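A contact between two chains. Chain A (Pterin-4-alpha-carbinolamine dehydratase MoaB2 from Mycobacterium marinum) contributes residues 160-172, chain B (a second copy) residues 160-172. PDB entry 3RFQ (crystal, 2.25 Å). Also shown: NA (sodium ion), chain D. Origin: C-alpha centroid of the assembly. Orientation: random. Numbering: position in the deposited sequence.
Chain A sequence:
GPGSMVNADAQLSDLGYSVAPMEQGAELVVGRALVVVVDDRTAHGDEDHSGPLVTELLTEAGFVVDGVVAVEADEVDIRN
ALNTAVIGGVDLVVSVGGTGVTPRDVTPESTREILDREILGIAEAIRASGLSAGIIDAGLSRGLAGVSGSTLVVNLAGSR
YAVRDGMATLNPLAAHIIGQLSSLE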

# COMPACT_ATOMS: atom_id res chain seq x y z
N ARG A 160 11.33 -15.11 -13.03
CA ARG A 160 11.00 -14.28 -14.19
C ARG A 160 10.02 -13.16 -13.82
O ARG A 160 10.14 -12.03 -14.31
CB ARG A 160 10.41 -15.13 -15.31
CG ARG A 160 10.47 -14.44 -16.68
CD ARG A 160 10.95 -15.46 -17.75
NE ARG A 160 10.72 -15.00 -19.11
CZ ARG A 160 11.69 -14.58 -19.93
NH1 ARG A 160 12.96 -14.60 -19.51
NH2 ARG A 160 11.38 -14.18 -21.16
N TYR A 161 9.06 -13.49 -12.96
CA TYR A 161 8.10 -12.49 -12.49
C TYR A 161 8.79 -11.46 -11.61
O TYR A 161 8.43 -10.29 -11.64
CB TYR A 161 6.96 -13.16 -11.71
CG TYR A 161 5.90 -13.88 -12.54
CD1 TYR A 161 5.89 -13.82 -13.93
CD2 TYR A 161 4.88 -14.62 -11.89
CE1 TYR A 161 4.91 -14.49 -14.67
CE2 TYR A 161 3.89 -15.28 -12.61
CZ TYR A 161 3.91 -15.23 -14.01
OH TYR A 161 2.94 -15.89 -14.74
N ALA A 162 9.80 -11.88 -10.84
CA ALA A 162 10.53 -10.95 -9.99
C ALA A 162 11.31 -10.01 -10.88
O ALA A 162 11.38 -8.80 -10.63
CB ALA A 162 11.48 -11.68 -8.99
N VAL A 163 11.89 -10.55 -11.95
CA VAL A 163 12.66 -9.69 -12.87
C VAL A 163 11.74 -8.62 -13.48
O VAL A 163 12.01 -7.44 -13.35
CB VAL A 163 13.44 -10.49 -13.88
CG1 VAL A 163 14.04 -9.54 -14.96
CG2 VAL A 163 14.56 -11.26 -13.15
N ARG A 164 10.63 -9.03 -14.05
CA ARG A 164 9.66 -8.10 -14.65
C ARG A 164 9.12 -7.03 -13.68
O ARG A 164 9.14 -5.82 -13.98
CB ARG A 164 8.50 -8.89 -15.23
CG ARG A 164 8.85 -9.76 -16.40
CD ARG A 164 7.57 -10.34 -16.98
NE ARG A 164 7.78 -11.25 -18.11
CZ ARG A 164 8.22 -10.88 -19.32
NH1 ARG A 164 8.54 -9.61 -19.58
NH2 ARG A 164 8.33 -11.80 -20.27
N ASP A 165 8.62 -7.48 -12.54
CA ASP A 165 7.98 -6.56 -11.60
C ASP A 165 9.04 -5.65 -10.95
O ASP A 165 8.78 -4.48 -10.74
CB ASP A 165 7.18 -7.30 -10.53
CG ASP A 165 6.35 -6.37 -9.69
OD1 ASP A 165 5.37 -5.83 -10.22
OD2 ASP A 165 6.66 -6.17 -8.49
N GLY A 166 10.22 -6.19 -10.66
CA GLY A 166 11.30 -5.36 -10.08
C GLY A 166 11.75 -4.26 -11.02
O GLY A 166 11.96 -3.12 -10.60
N MET A 167 11.87 -4.59 -12.32
CA MET A 167 12.26 -3.59 -13.32
C MET A 167 11.19 -2.52 -13.51
O MET A 167 11.51 -1.33 -13.65
CB MET A 167 12.59 -4.26 -14.66
CG MET A 167 13.92 -5.07 -14.69
SD MET A 167 15.36 -4.10 -14.18
CE MET A 167 15.30 -2.79 -15.40
N ALA A 168 9.91 -2.91 -13.49
CA ALA A 168 8.80 -1.93 -13.59
C ALA A 168 8.86 -0.91 -12.43
O ALA A 168 8.66 0.29 -12.62
CB ALA A 168 7.48 -2.63 -13.61
N THR A 169 9.14 -1.40 -11.23
CA THR A 169 9.26 -0.55 -10.05
C THR A 169 10.52 0.31 -10.10
O THR A 169 10.49 1.49 -9.73
CB THR A 169 9.26 -1.43 -8.76
OG1 THR A 169 7.97 -2.04 -8.62
CG2 THR A 169 9.55 -0.57 -7.53
N LEU A 170 11.62 -0.26 -10.59
CA LEU A 170 12.90 0.42 -10.60
C LEU A 170 12.97 1.55 -11.65
O LEU A 170 13.57 2.59 -11.41
CB LEU A 170 14.04 -0.60 -10.78
CG LEU A 170 15.46 -0.11 -10.93
CD1 LEU A 170 15.94 0.62 -9.66
CD2 LEU A 170 16.40 -1.29 -11.28
N ASN A 171 12.33 1.37 -12.81
CA ASN A 171 12.32 2.38 -13.89
C ASN A 171 12.26 3.86 -13.49
O ASN A 171 13.14 4.62 -13.86
CB ASN A 171 11.15 2.11 -14.82
CG ASN A 171 11.44 1.03 -15.82
OD1 ASN A 171 12.61 0.65 -16.06
ND2 ASN A 171 10.35 0.52 -16.44
N PRO A 172 11.22 4.30 -12.74
CA PRO A 172 11.24 5.73 -12.40
C PRO A 172 12.35 6.09 -11.39
O PRO A 172 12.75 7.24 -11.26
CB PRO A 172 9.87 5.94 -11.75
CG PRO A 172 9.48 4.57 -11.21
CD PRO A 172 10.06 3.59 -12.17
N ARG B 160 3.19 1.10 -22.88
CA ARG B 160 3.94 -0.14 -22.74
C ARG B 160 4.19 -0.47 -21.28
O ARG B 160 4.07 -1.63 -20.88
CB ARG B 160 5.26 -0.10 -23.51
CG ARG B 160 5.80 -1.50 -23.86
CD ARG B 160 6.69 -1.35 -25.06
NE ARG B 160 7.37 -2.58 -25.47
CZ ARG B 160 6.88 -3.42 -26.38
NH1 ARG B 160 5.71 -3.14 -26.98
NH2 ARG B 160 7.57 -4.51 -26.72
N TYR B 161 4.51 0.55 -20.48
CA TYR B 161 4.65 0.39 -19.03
C TYR B 161 3.34 -0.08 -18.37
O TYR B 161 3.36 -0.99 -17.54
CB TYR B 161 5.20 1.67 -18.36
CG TYR B 161 6.69 1.94 -18.59
CD1 TYR B 161 7.51 1.00 -19.22
CD2 TYR B 161 7.29 3.13 -18.13
CE1 TYR B 161 8.87 1.24 -19.42
CE2 TYR B 161 8.66 3.38 -18.30
CZ TYR B 161 9.43 2.44 -18.96
OH TYR B 161 10.78 2.70 -19.14
N ALA B 162 2.22 0.52 -18.77
CA ALA B 162 0.92 0.09 -18.24
C ALA B 162 0.68 -1.36 -18.55
O ALA B 162 0.20 -2.11 -17.69
CB ALA B 162 -0.26 0.97 -18.77
N VAL B 163 1.00 -1.77 -19.77
CA VAL B 163 0.76 -3.14 -20.20
C VAL B 163 1.57 -4.12 -19.35
O VAL B 163 1.03 -5.16 -18.89
CB VAL B 163 1.06 -3.34 -21.71
CG1 VAL B 163 1.15 -4.80 -22.06
CG2 VAL B 163 -0.00 -2.64 -22.57
N ARG B 164 2.84 -3.79 -19.12
CA ARG B 164 3.75 -4.70 -18.43
C ARG B 164 3.33 -4.84 -16.95
O ARG B 164 3.20 -5.95 -16.44
CB ARG B 164 5.21 -4.21 -18.55
CG ARG B 164 5.85 -4.31 -19.91
CD ARG B 164 7.37 -4.02 -19.82
NE ARG B 164 8.06 -4.08 -21.12
CZ ARG B 164 8.35 -5.20 -21.80
NH1 ARG B 164 7.97 -6.40 -21.33
NH2 ARG B 164 8.98 -5.12 -22.97
N ASP B 165 3.07 -3.71 -16.31
CA ASP B 165 2.72 -3.66 -14.88
C ASP B 165 1.31 -4.24 -14.62
O ASP B 165 1.10 -4.96 -13.65
CB ASP B 165 2.83 -2.22 -14.34
CG ASP B 165 2.76 -2.16 -12.82
OD1 ASP B 165 3.67 -2.69 -12.12
OD2 ASP B 165 1.80 -1.57 -12.30
N GLY B 166 0.35 -3.90 -15.48
CA GLY B 166 -0.98 -4.49 -15.40
C GLY B 166 -0.93 -6.01 -15.48
O GLY B 166 -1.56 -6.68 -14.65
N MET B 167 -0.21 -6.56 -16.46
CA MET B 167 -0.13 -8.02 -16.57
C MET B 167 0.52 -8.63 -15.35
O MET B 167 0.07 -9.67 -14.88
CB MET B 167 0.58 -8.48 -17.86
CG MET B 167 -0.21 -8.09 -19.15
SD MET B 167 -1.83 -8.89 -19.24
CE MET B 167 -1.32 -10.61 -19.20
N ALA B 168 1.54 -7.98 -14.81
CA ALA B 168 2.21 -8.47 -13.59
C ALA B 168 1.21 -8.58 -12.43
O ALA B 168 1.19 -9.58 -11.68
CB ALA B 168 3.40 -7.57 -13.20
N THR B 169 0.39 -7.55 -12.29
CA THR B 169 -0.66 -7.50 -11.26
C THR B 169 -1.78 -8.53 -11.56
O THR B 169 -2.22 -9.25 -10.66
CB THR B 169 -1.20 -6.05 -11.15
OG1 THR B 169 -0.21 -5.24 -10.49
CG2 THR B 169 -2.54 -6.00 -10.38
N LEU B 170 -2.21 -8.63 -12.82
CA LEU B 170 -3.27 -9.56 -13.23
C LEU B 170 -2.93 -11.06 -13.07
O LEU B 170 -3.82 -11.85 -12.76
CB LEU B 170 -3.74 -9.26 -14.66
CG LEU B 170 -4.91 -10.07 -15.24
CD1 LEU B 170 -6.23 -9.86 -14.41
CD2 LEU B 170 -5.14 -9.73 -16.73
N ASN B 171 -1.68 -11.46 -13.29
CA ASN B 171 -1.31 -12.90 -13.32
C ASN B 171 -1.97 -13.79 -12.23
O ASN B 171 -2.71 -14.71 -12.56
CB ASN B 171 0.23 -13.12 -13.26
CG ASN B 171 0.93 -12.74 -14.56
OD1 ASN B 171 0.40 -12.96 -15.66
ND2 ASN B 171 2.14 -12.16 -14.44
N PRO B 172 -1.69 -13.53 -10.94
CA PRO B 172 -2.35 -14.35 -9.92
C PRO B 172 -3.89 -14.16 -9.88
O PRO B 172 -4.62 -15.10 -9.54
CB PRO B 172 -1.72 -13.85 -8.62
CG PRO B 172 -1.30 -12.43 -8.92
CD PRO B 172 -0.88 -12.45 -10.34
NA NA D . 3.69 -3.55 -9.41
O HOH W 1 7.42 -7.19 -18.37
O HOH W 2 9.11 -8.81 -22.60
O HOH W 3 6.19 -5.80 -14.96
O HOH W 4 5.10 -4.82 -12.52
O HOH W 5 5.64 -2.71 -10.07
O HOH W 6 2.15 -4.95 -10.89
O HOH W 7 2.38 -4.86 -7.24

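Residues 160-172 are helical in both chains, with i-to-i+4 backbone hydrogen bonds running up to the N of A:Asn171 and B:Asn171; the helices are kinked at A:Pro172 and B:Pro172, whose nitrogens have no hydrogen to offer the preceding turn. The axes approach to 9.8 Å, with 135° between their N-to-C directions. This roughly antiparallel crossing sets A:Asp165 opposite B:Ala168 and A:Ala168 opposite B:Asp165, with CA-CA distances of 6.4 and 6.5 Å.

No direct hydrogen bond joins the stretches; packing, water and sodium connect them. At one end of the contact, A:Asn171 ND2 lies over a face of the B:Tyr161 ring, 3.3 Å from its CZ. The reciprocal pair, B:Asn171 ND2 over A:Tyr161 CZ at 3.6 Å, allows the same favourable approach of a polarized amide to aromatic electrons. The small CB of A:Ala168 sits 4.1 Å from B:Asp165 OD1.

Like charges meet twice. A:Arg164 NH1 and B:Arg164 NH1 are 3.7 Å apart, yet both donate to the same two waters, whose oxygens offset the repulsion. A:Asp165 OD1 and B:Asp165 OD1, 4.0 Å apart, both bind the sodium ion, at 3.0 and 2.9 Å respectively, so the cation compensates their negative charge; a further water bridges the same two oxygens.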